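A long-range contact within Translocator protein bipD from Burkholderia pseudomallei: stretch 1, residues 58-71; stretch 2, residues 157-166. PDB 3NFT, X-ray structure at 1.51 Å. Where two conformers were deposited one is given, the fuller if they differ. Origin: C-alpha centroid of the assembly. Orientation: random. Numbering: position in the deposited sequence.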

# COMPACT_ATOMS: atom_id res chain seq x y z
N ARG A 58 -5.14 -43.20 21.46
CA ARG A 58 -5.87 -44.41 21.14
C ARG A 58 -6.71 -44.85 22.28
O ARG A 58 -6.27 -44.83 23.43
CB ARG A 58 -4.90 -45.54 20.85
CG ARG A 58 -4.24 -45.34 19.60
CD ARG A 58 -3.61 -46.57 19.22
NE ARG A 58 -3.03 -46.45 17.91
CZ ARG A 58 -2.39 -47.47 17.34
NH1 ARG A 58 -2.36 -48.64 17.97
NH2 ARG A 58 -1.89 -47.33 16.14
N LEU A 59 -7.94 -45.26 21.96
CA LEU A 59 -8.81 -45.83 22.97
C LEU A 59 -8.38 -47.25 23.32
O LEU A 59 -7.68 -47.90 22.55
CB LEU A 59 -10.28 -45.81 22.50
CG LEU A 59 -10.88 -44.42 22.23
CD1 LEU A 59 -12.40 -44.49 22.07
CD2 LEU A 59 -10.55 -43.37 23.23
N PRO A 60 -8.83 -47.76 24.49
CA PRO A 60 -8.60 -49.16 24.80
C PRO A 60 -9.19 -50.09 23.74
O PRO A 60 -10.03 -49.68 22.95
CB PRO A 60 -9.31 -49.34 26.15
CG PRO A 60 -9.59 -47.98 26.67
CD PRO A 60 -9.62 -47.07 25.52
N ASP A 61 -8.70 -51.32 23.67
CA ASP A 61 -9.20 -52.27 22.72
C ASP A 61 -8.97 -53.67 23.28
O ASP A 61 -8.40 -53.83 24.36
CB ASP A 61 -8.51 -52.06 21.36
CG ASP A 61 -9.38 -52.45 20.16
OD1 ASP A 61 -10.39 -53.19 20.33
OD2 ASP A 61 -9.05 -52.02 19.04
N ARG A 62 -9.47 -54.66 22.55
CA ARG A 62 -9.23 -56.05 22.83
C ARG A 62 -8.73 -56.63 21.51
O ARG A 62 -9.47 -56.68 20.53
CB ARG A 62 -10.52 -56.73 23.28
CG ARG A 62 -10.38 -58.17 23.68
CD ARG A 62 -10.18 -58.29 25.17
NE ARG A 62 -11.43 -58.20 25.93
CZ ARG A 62 -11.49 -58.43 27.24
NH1 ARG A 62 -10.40 -58.76 27.92
NH2 ARG A 62 -12.65 -58.34 27.89
N ILE A 63 -7.45 -57.03 21.48
CA ILE A 63 -6.80 -57.49 20.26
C ILE A 63 -6.49 -58.98 20.41
O ILE A 63 -5.75 -59.38 21.31
CB ILE A 63 -5.50 -56.69 19.96
CG1 ILE A 63 -4.82 -57.16 18.67
CG2 ILE A 63 -4.52 -56.78 21.12
CD1 ILE A 63 -5.59 -56.84 17.40
N ASP A 64 -7.08 -59.81 19.54
CA ASP A 64 -7.00 -61.27 19.66
C ASP A 64 -7.28 -61.74 21.10
O ASP A 64 -6.65 -62.68 21.60
CB ASP A 64 -5.64 -61.78 19.16
CG ASP A 64 -5.45 -61.58 17.66
OD1 ASP A 64 -6.45 -61.45 16.93
OD2 ASP A 64 -4.28 -61.56 17.21
N GLY A 65 -8.23 -61.07 21.77
CA GLY A 65 -8.66 -61.46 23.11
C GLY A 65 -8.01 -60.80 24.32
O GLY A 65 -8.52 -60.94 25.43
N ARG A 66 -6.88 -60.12 24.14
CA ARG A 66 -6.21 -59.46 25.28
C ARG A 66 -6.51 -57.96 25.32
O ARG A 66 -6.45 -57.28 24.30
CB ARG A 66 -4.70 -59.74 25.30
CG ARG A 66 -3.86 -59.01 24.26
CD ARG A 66 -2.48 -59.66 24.13
NE ARG A 66 -2.60 -61.02 23.60
CZ ARG A 66 -2.69 -61.33 22.30
NH1 ARG A 66 -2.67 -60.39 21.37
NH2 ARG A 66 -2.79 -62.60 21.94
N PHE A 67 -6.84 -57.48 26.52
CA PHE A 67 -7.18 -56.07 26.75
C PHE A 67 -5.91 -55.25 26.62
O PHE A 67 -4.86 -55.62 27.18
CB PHE A 67 -7.78 -55.85 28.15
CG PHE A 67 -8.23 -54.43 28.41
CD1 PHE A 67 -9.49 -54.01 28.03
CD2 PHE A 67 -7.38 -53.53 29.04
CE1 PHE A 67 -9.90 -52.70 28.27
CE2 PHE A 67 -7.79 -52.22 29.27
CZ PHE A 67 -9.06 -51.81 28.88
N VAL A 68 -5.98 -54.19 25.83
CA VAL A 68 -4.86 -53.32 25.58
C VAL A 68 -5.26 -51.94 26.05
O VAL A 68 -6.28 -51.39 25.63
CB VAL A 68 -4.50 -53.34 24.09
CG1 VAL A 68 -3.39 -52.33 23.78
CG2 VAL A 68 -4.07 -54.74 23.67
N ASP A 69 -4.50 -51.38 26.99
CA ASP A 69 -4.81 -50.05 27.48
C ASP A 69 -4.70 -49.07 26.32
O ASP A 69 -3.93 -49.26 25.37
CB ASP A 69 -3.87 -49.63 28.63
CG ASP A 69 -4.24 -50.28 29.96
OD1 ASP A 69 -5.30 -49.96 30.56
OD2 ASP A 69 -3.44 -51.09 30.46
N GLY A 70 -5.49 -48.01 26.38
CA GLY A 70 -5.38 -46.97 25.38
C GLY A 70 -4.12 -46.15 25.59
O GLY A 70 -3.31 -46.45 26.48
N ARG A 71 -3.94 -45.12 24.77
CA ARG A 71 -2.88 -44.14 24.96
C ARG A 71 -3.53 -42.77 25.09
O ARG A 71 -4.34 -42.41 24.25
CB ARG A 71 -1.90 -44.13 23.79
CG ARG A 71 -0.78 -43.13 24.00
CD ARG A 71 0.23 -43.08 22.87
NE ARG A 71 1.48 -42.47 23.32
CZ ARG A 71 1.72 -41.17 23.45
NH1 ARG A 71 0.79 -40.26 23.19
NH2 ARG A 71 2.93 -40.78 23.86
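Stretch 2 (157-166) VMSKLQDYIS

Stretch 1 is a β-hairpin, its strands 61-63 and 66-68 joined by a type I' turn from Ile63 to Arg66; stretch 2 lies across the open end, far from the turn. It arrives helical, its helix having begun earlier in the chain, tightens into a 3-10 segment at 161-163 and leaves as a strand from Ile165. The CA of Leu59 is 6.3 Å from that of Gln162 and the CA of Arg71 is 7.5 Å from that of Ser159, so the helical part faces the hairpin's two ends, while Ile165 and Ser166 run on toward Pro60 and Phe67.

Gln162 is the main bump. Its extended side chain (chi1 m, chi2 t) enters a hollow lined by Arg58, Leu59, Pro60, Gly70 and Arg71. At the bottom, NE2 of Gln162 donates a nearly straight hydrogen bond to O of Arg71 (3.2 Å), an acceptor that also receives N of Arg58 within the hairpin; a second bond, from Gln162 NE2 back to Met158 O (3.0 Å), steadies the amide. Gly70 leaves room for it: its CA lies 3.4 Å from Gln162 OE1, and a CB there would come within 2.2 Å of that oxygen, a clash. One water bridges them, accepting from Gly70 N (2.7 Å) and donating to Gln162 OE1 (2.8 Å).

Beside the amide, the CA-to-CB bond of Leu59 points sideways to stretch 2, but the tip comes nearer: CD2 packs 3.7 Å from Leu161 CD1, 3.8 Å from Gln162 CG and 3.8 Å from Met158 O, and CD1 reaches 4.2 Å from Ile165 CD1. The CA-to-CB bond of Pro60 points toward stretch 2, its ring bridging neighbours, with CD 4.0 Å from Gln162 CG and CG 3.7 Å from Ile165 CG2. Farther along, the Phe67 ring meets the backbone of Ser166 obliquely, CE1 to C at 3.8 Å, while the CA-to-CB bond of Ser166 points away.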

# COMPACT_ATOMS: atom_id res chain seq x y z
N VAL A 157 -10.41 -34.51 26.40
CA VAL A 157 -11.59 -35.35 26.58
C VAL A 157 -11.39 -36.79 26.09
O VAL A 157 -11.88 -37.73 26.73
CB VAL A 157 -12.87 -34.70 26.04
CG1 VAL A 157 -12.98 -34.88 24.54
CG2 VAL A 157 -14.09 -35.28 26.76
N MET A 158 -10.64 -36.97 25.00
CA MET A 158 -10.40 -38.31 24.48
C MET A 158 -9.46 -39.09 25.37
O MET A 158 -9.36 -40.32 25.24
CB MET A 158 -9.91 -38.27 23.03
CG MET A 158 -10.91 -37.66 22.09
SD MET A 158 -10.38 -37.79 20.36
CE MET A 158 -8.80 -36.94 20.38
N SER A 159 -8.73 -38.38 26.24
CA SER A 159 -7.88 -39.03 27.24
C SER A 159 -8.74 -39.37 28.48
O SER A 159 -8.75 -40.51 28.94
CB SER A 159 -6.74 -38.11 27.62
OG SER A 159 -5.92 -37.82 26.51
N LYS A 160 -9.46 -38.39 29.01
CA LYS A 160 -10.30 -38.56 30.19
C LYS A 160 -11.35 -39.65 30.01
O LYS A 160 -11.62 -40.42 30.93
CB LYS A 160 -11.00 -37.25 30.54
CG LYS A 160 -10.12 -36.21 31.14
CD LYS A 160 -10.90 -34.95 31.46
CE LYS A 160 -10.24 -34.14 32.56
NZ LYS A 160 -8.86 -33.72 32.21
N LEU A 161 -11.91 -39.75 28.80
CA LEU A 161 -13.02 -40.68 28.58
C LEU A 161 -12.60 -42.13 28.69
O LEU A 161 -13.41 -43.00 28.93
CB LEU A 161 -13.73 -40.42 27.25
CG LEU A 161 -13.02 -40.70 25.93
CD1 LEU A 161 -13.09 -42.19 25.60
CD2 LEU A 161 -13.64 -39.88 24.77
N GLN A 162 -11.29 -42.38 28.56
CA GLN A 162 -10.76 -43.74 28.63
C GLN A 162 -10.95 -44.34 30.03
O GLN A 162 -10.93 -45.57 30.17
CB GLN A 162 -9.28 -43.74 28.21
CG GLN A 162 -9.13 -43.32 26.78
CD GLN A 162 -7.69 -43.42 26.29
OE1 GLN A 162 -6.94 -44.29 26.72
NE2 GLN A 162 -7.31 -42.51 25.41
N ASP A 163 -11.17 -43.50 31.03
CA ASP A 163 -11.43 -44.00 32.37
C ASP A 163 -12.76 -44.73 32.42
O ASP A 163 -13.05 -45.47 33.38
CB ASP A 163 -11.51 -42.87 33.39
CG ASP A 163 -10.17 -42.29 33.77
OD1 ASP A 163 -10.16 -41.28 34.49
OD2 ASP A 163 -9.13 -42.84 33.41
N TYR A 164 -13.60 -44.48 31.42
CA TYR A 164 -14.95 -45.04 31.38
C TYR A 164 -15.10 -46.22 30.42
O TYR A 164 -16.22 -46.66 30.13
CB TYR A 164 -15.94 -43.92 31.09
CG TYR A 164 -16.02 -42.92 32.19
CD1 TYR A 164 -15.61 -41.61 31.99
CD2 TYR A 164 -16.51 -43.27 33.44
CE1 TYR A 164 -15.67 -40.67 33.03
CE2 TYR A 164 -16.58 -42.34 34.48
CZ TYR A 164 -16.16 -41.05 34.27
OH TYR A 164 -16.24 -40.12 35.29
N ILE A 165 -13.98 -46.74 29.92
CA ILE A 165 -13.96 -47.92 29.12
C ILE A 165 -13.10 -48.93 29.84
O ILE A 165 -11.94 -48.60 30.20
CB ILE A 165 -13.39 -47.63 27.72
CG1 ILE A 165 -14.26 -46.59 27.00
CG2 ILE A 165 -13.20 -48.92 26.93
CD1 ILE A 165 -13.64 -46.01 25.76
N SER A 166 -13.61 -50.13 30.01
CA SER A 166 -12.87 -51.17 30.73
C SER A 166 -13.20 -52.56 30.22
O SER A 166 -14.18 -52.77 29.51
CB SER A 166 -13.17 -51.05 32.21
OG SER A 166 -14.53 -51.30 32.50
O HOH W 1 -6.86 -46.67 28.26